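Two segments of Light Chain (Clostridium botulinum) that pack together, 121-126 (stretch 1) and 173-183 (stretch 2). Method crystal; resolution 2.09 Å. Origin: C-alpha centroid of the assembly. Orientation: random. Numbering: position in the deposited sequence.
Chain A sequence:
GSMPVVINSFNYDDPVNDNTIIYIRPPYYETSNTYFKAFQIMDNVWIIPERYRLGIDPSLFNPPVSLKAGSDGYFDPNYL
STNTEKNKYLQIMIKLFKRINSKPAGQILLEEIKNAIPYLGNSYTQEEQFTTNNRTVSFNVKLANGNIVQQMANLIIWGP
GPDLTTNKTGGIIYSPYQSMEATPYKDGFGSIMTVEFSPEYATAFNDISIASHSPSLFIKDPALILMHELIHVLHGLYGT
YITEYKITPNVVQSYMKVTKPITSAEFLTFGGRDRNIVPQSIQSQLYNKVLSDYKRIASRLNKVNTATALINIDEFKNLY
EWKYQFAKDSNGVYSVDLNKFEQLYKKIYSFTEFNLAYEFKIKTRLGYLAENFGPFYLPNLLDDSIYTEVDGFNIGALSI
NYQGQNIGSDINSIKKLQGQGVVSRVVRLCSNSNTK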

# COMPACT_ATOMS: atom_id res chain seq x y z
N GLY A 121 -34.57 -16.06 -4.37
CA GLY A 121 -35.51 -17.01 -4.95
C GLY A 121 -34.90 -17.58 -6.20
O GLY A 121 -33.87 -17.07 -6.68
N ASN A 122 -35.51 -18.65 -6.71
CA ASN A 122 -35.03 -19.26 -7.94
C ASN A 122 -36.16 -20.00 -8.65
O ASN A 122 -37.33 -19.88 -8.27
CB ASN A 122 -33.83 -20.17 -7.66
CG ASN A 122 -34.16 -21.29 -6.66
OD1 ASN A 122 -34.93 -22.19 -6.96
ND2 ASN A 122 -33.52 -21.27 -5.50
N SER A 123 -35.83 -20.79 -9.69
CA SER A 123 -36.89 -21.42 -10.46
C SER A 123 -37.83 -22.29 -9.64
O SER A 123 -39.00 -22.36 -9.94
CB SER A 123 -36.30 -22.25 -11.61
OG SER A 123 -35.74 -21.35 -12.54
N TYR A 124 -37.31 -22.91 -8.58
CA TYR A 124 -38.05 -23.86 -7.77
C TYR A 124 -38.43 -23.34 -6.39
O TYR A 124 -38.58 -24.14 -5.45
CB TYR A 124 -37.22 -25.12 -7.60
CG TYR A 124 -37.01 -25.82 -8.93
CD1 TYR A 124 -38.01 -25.86 -9.89
CD2 TYR A 124 -35.80 -26.39 -9.24
CE1 TYR A 124 -37.81 -26.52 -11.14
CE2 TYR A 124 -35.59 -27.03 -10.48
CZ TYR A 124 -36.60 -27.08 -11.41
OH TYR A 124 -36.37 -27.71 -12.64
N THR A 125 -38.61 -22.02 -6.25
CA THR A 125 -39.16 -21.43 -5.01
C THR A 125 -40.42 -20.63 -5.37
O THR A 125 -40.63 -20.31 -6.54
CB THR A 125 -38.13 -20.54 -4.25
OG1 THR A 125 -37.74 -19.42 -5.04
CG2 THR A 125 -36.89 -21.33 -3.85
N GLN A 126 -41.29 -20.37 -4.39
CA GLN A 126 -42.53 -19.62 -4.63
C GLN A 126 -42.29 -18.18 -5.09
O GLN A 126 -41.53 -17.44 -4.44
CB GLN A 126 -43.39 -19.59 -3.36
CG GLN A 126 -43.89 -20.94 -2.94
CD GLN A 126 -42.87 -21.70 -2.09
OE1 GLN A 126 -41.77 -21.20 -1.81
NE2 GLN A 126 -43.23 -22.92 -1.69
N ILE A 173 -25.76 -24.94 -6.23
CA ILE A 173 -26.95 -25.64 -6.65
C ILE A 173 -27.99 -25.81 -5.52
O ILE A 173 -27.63 -26.15 -4.41
CB ILE A 173 -26.56 -27.02 -7.20
CG1 ILE A 173 -25.75 -26.85 -8.48
CG2 ILE A 173 -27.80 -27.92 -7.41
CD1 ILE A 173 -24.92 -28.07 -8.83
N TYR A 174 -29.27 -25.56 -5.84
CA TYR A 174 -30.39 -25.80 -4.92
C TYR A 174 -31.09 -27.11 -5.28
O TYR A 174 -31.36 -27.37 -6.46
CB TYR A 174 -31.38 -24.62 -4.95
CG TYR A 174 -32.64 -24.77 -4.13
CD1 TYR A 174 -32.59 -25.03 -2.76
CD2 TYR A 174 -33.90 -24.61 -4.71
CE1 TYR A 174 -33.75 -25.16 -2.00
CE2 TYR A 174 -35.08 -24.72 -3.95
CZ TYR A 174 -34.99 -25.01 -2.60
OH TYR A 174 -36.14 -25.14 -1.83
N SER A 175 -31.34 -27.95 -4.29
CA SER A 175 -32.11 -29.15 -4.51
C SER A 175 -33.20 -29.30 -3.47
O SER A 175 -32.97 -29.88 -2.42
CB SER A 175 -31.24 -30.39 -4.51
OG SER A 175 -32.08 -31.51 -4.80
N PRO A 176 -34.42 -28.82 -3.80
CA PRO A 176 -35.57 -28.81 -2.88
C PRO A 176 -36.05 -30.23 -2.51
O PRO A 176 -36.27 -30.56 -1.34
CB PRO A 176 -36.67 -28.07 -3.65
CG PRO A 176 -36.20 -27.98 -5.07
CD PRO A 176 -34.73 -28.26 -5.13
N TYR A 177 -36.18 -31.06 -3.53
CA TYR A 177 -36.68 -32.41 -3.36
C TYR A 177 -36.41 -33.20 -4.63
O TYR A 177 -36.02 -32.63 -5.66
CB TYR A 177 -38.17 -32.38 -3.03
CG TYR A 177 -38.95 -31.36 -3.83
CD1 TYR A 177 -39.38 -30.17 -3.25
CD2 TYR A 177 -39.28 -31.59 -5.16
CE1 TYR A 177 -40.09 -29.22 -3.99
CE2 TYR A 177 -40.00 -30.66 -5.89
CZ TYR A 177 -40.40 -29.48 -5.31
OH TYR A 177 -41.11 -28.58 -6.08
N GLN A 178 -36.60 -34.52 -4.52
CA GLN A 178 -36.51 -35.45 -5.65
C GLN A 178 -35.25 -35.33 -6.49
O GLN A 178 -35.29 -35.62 -7.70
CB GLN A 178 -37.73 -35.29 -6.55
CG GLN A 178 -39.04 -35.69 -5.88
CD GLN A 178 -40.16 -35.83 -6.89
OE1 GLN A 178 -40.10 -36.69 -7.79
NE2 GLN A 178 -41.16 -34.95 -6.80
N SER A 179 -34.14 -34.96 -5.85
CA SER A 179 -32.82 -34.88 -6.49
C SER A 179 -32.76 -33.81 -7.58
O SER A 179 -31.79 -33.73 -8.33
CB SER A 179 -32.43 -36.23 -7.10
OG SER A 179 -32.37 -37.24 -6.11
N MET A 180 -33.80 -33.01 -7.67
CA MET A 180 -33.89 -31.91 -8.60
C MET A 180 -32.73 -30.91 -8.41
O MET A 180 -32.25 -30.71 -7.30
CB MET A 180 -35.22 -31.23 -8.37
CG MET A 180 -35.78 -30.41 -9.50
SD MET A 180 -37.41 -29.91 -8.95
CE MET A 180 -37.83 -31.46 -8.22
N GLU A 181 -32.33 -30.23 -9.48
CA GLU A 181 -31.21 -29.28 -9.36
C GLU A 181 -31.50 -27.95 -10.04
O GLU A 181 -31.78 -27.89 -11.24
CB GLU A 181 -29.92 -29.89 -9.92
CG GLU A 181 -29.36 -30.98 -9.04
CD GLU A 181 -27.97 -31.44 -9.45
OE1 GLU A 181 -27.31 -30.74 -10.25
OE2 GLU A 181 -27.54 -32.51 -8.97
N ALA A 182 -31.52 -26.91 -9.23
CA ALA A 182 -31.64 -25.55 -9.73
C ALA A 182 -30.26 -24.92 -9.74
O ALA A 182 -29.46 -25.10 -8.80
CB ALA A 182 -32.60 -24.75 -8.89
N THR A 183 -29.97 -24.16 -10.80
CA THR A 183 -28.72 -23.41 -10.88
C THR A 183 -29.01 -21.93 -11.08
O THR A 183 -28.88 -21.40 -12.18
CB THR A 183 -27.83 -23.94 -12.04
OG1 THR A 183 -28.58 -23.87 -13.25
CG2 THR A 183 -27.46 -25.37 -11.79
O HOH W 1 -38.88 -24.78 -2.89
O HOH W 2 -40.87 -26.11 -6.55

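What anchors the contact? Tyr124, which gives up more surface than any other residue here. With chi1 at -65° (m), its ring packs against stretch 2. Met180 SD sits over one ring face, 3.7 Å from the Tyr124 ring centroid and 10° off the normal, a sulfur-aromatic contact. Met180 is t at chi1, which puts its CG 3.5 Å from Tyr124 CE2, and t at chi2, which carries SD on over the ring; chi3 is m. An unbranched thioether suits this place, being slender, apolar and polarizable.

What else packs around that tyrosine? Ala182 CB lies 3.6 Å from Tyr124 CD2; a lone methyl fills this buried site while letting the ring come close. Pro176 CG reaches Tyr124 CB at 4.0 Å, adding a rigid apolar surface.

How is stretch 1 shaped to meet stretch 2? A type I turn runs from Asn122 to Thr125, closed by Thr125 N to Asn122 O at 3.2 Å. Asn122, in rotamer p, accepts a hydrogen bond at OD1 from Tyr124 N (3.0 Å), while its ND2 approaches Tyr174 CD2 at 3.5 Å. Thr125, also p, accepts one at OG1 from Asn122 N (2.9 Å), and its CG2 meets Tyr174 CE2 at 3.8 Å. Both residues thus combine turn-stabilizing polar atoms with packing against Tyr174.

Do hydrogen bonds join the stretches? None does so directly; water supplies the polar link. Tyr174, with chi1 t, points CA-to-CB toward stretch 1, and its OH lies 3.0 Å from the O of water 1, which donates to Tyr124 O at 2.7 Å. Water 2 also donates to Tyr124 O, at 3.2 Å, and its O lies 2.5 Å from Tyr177 OH. Tyr177's CA-to-CB bond points sideways, yet its long side chain brings the hydroxyl to this bridge.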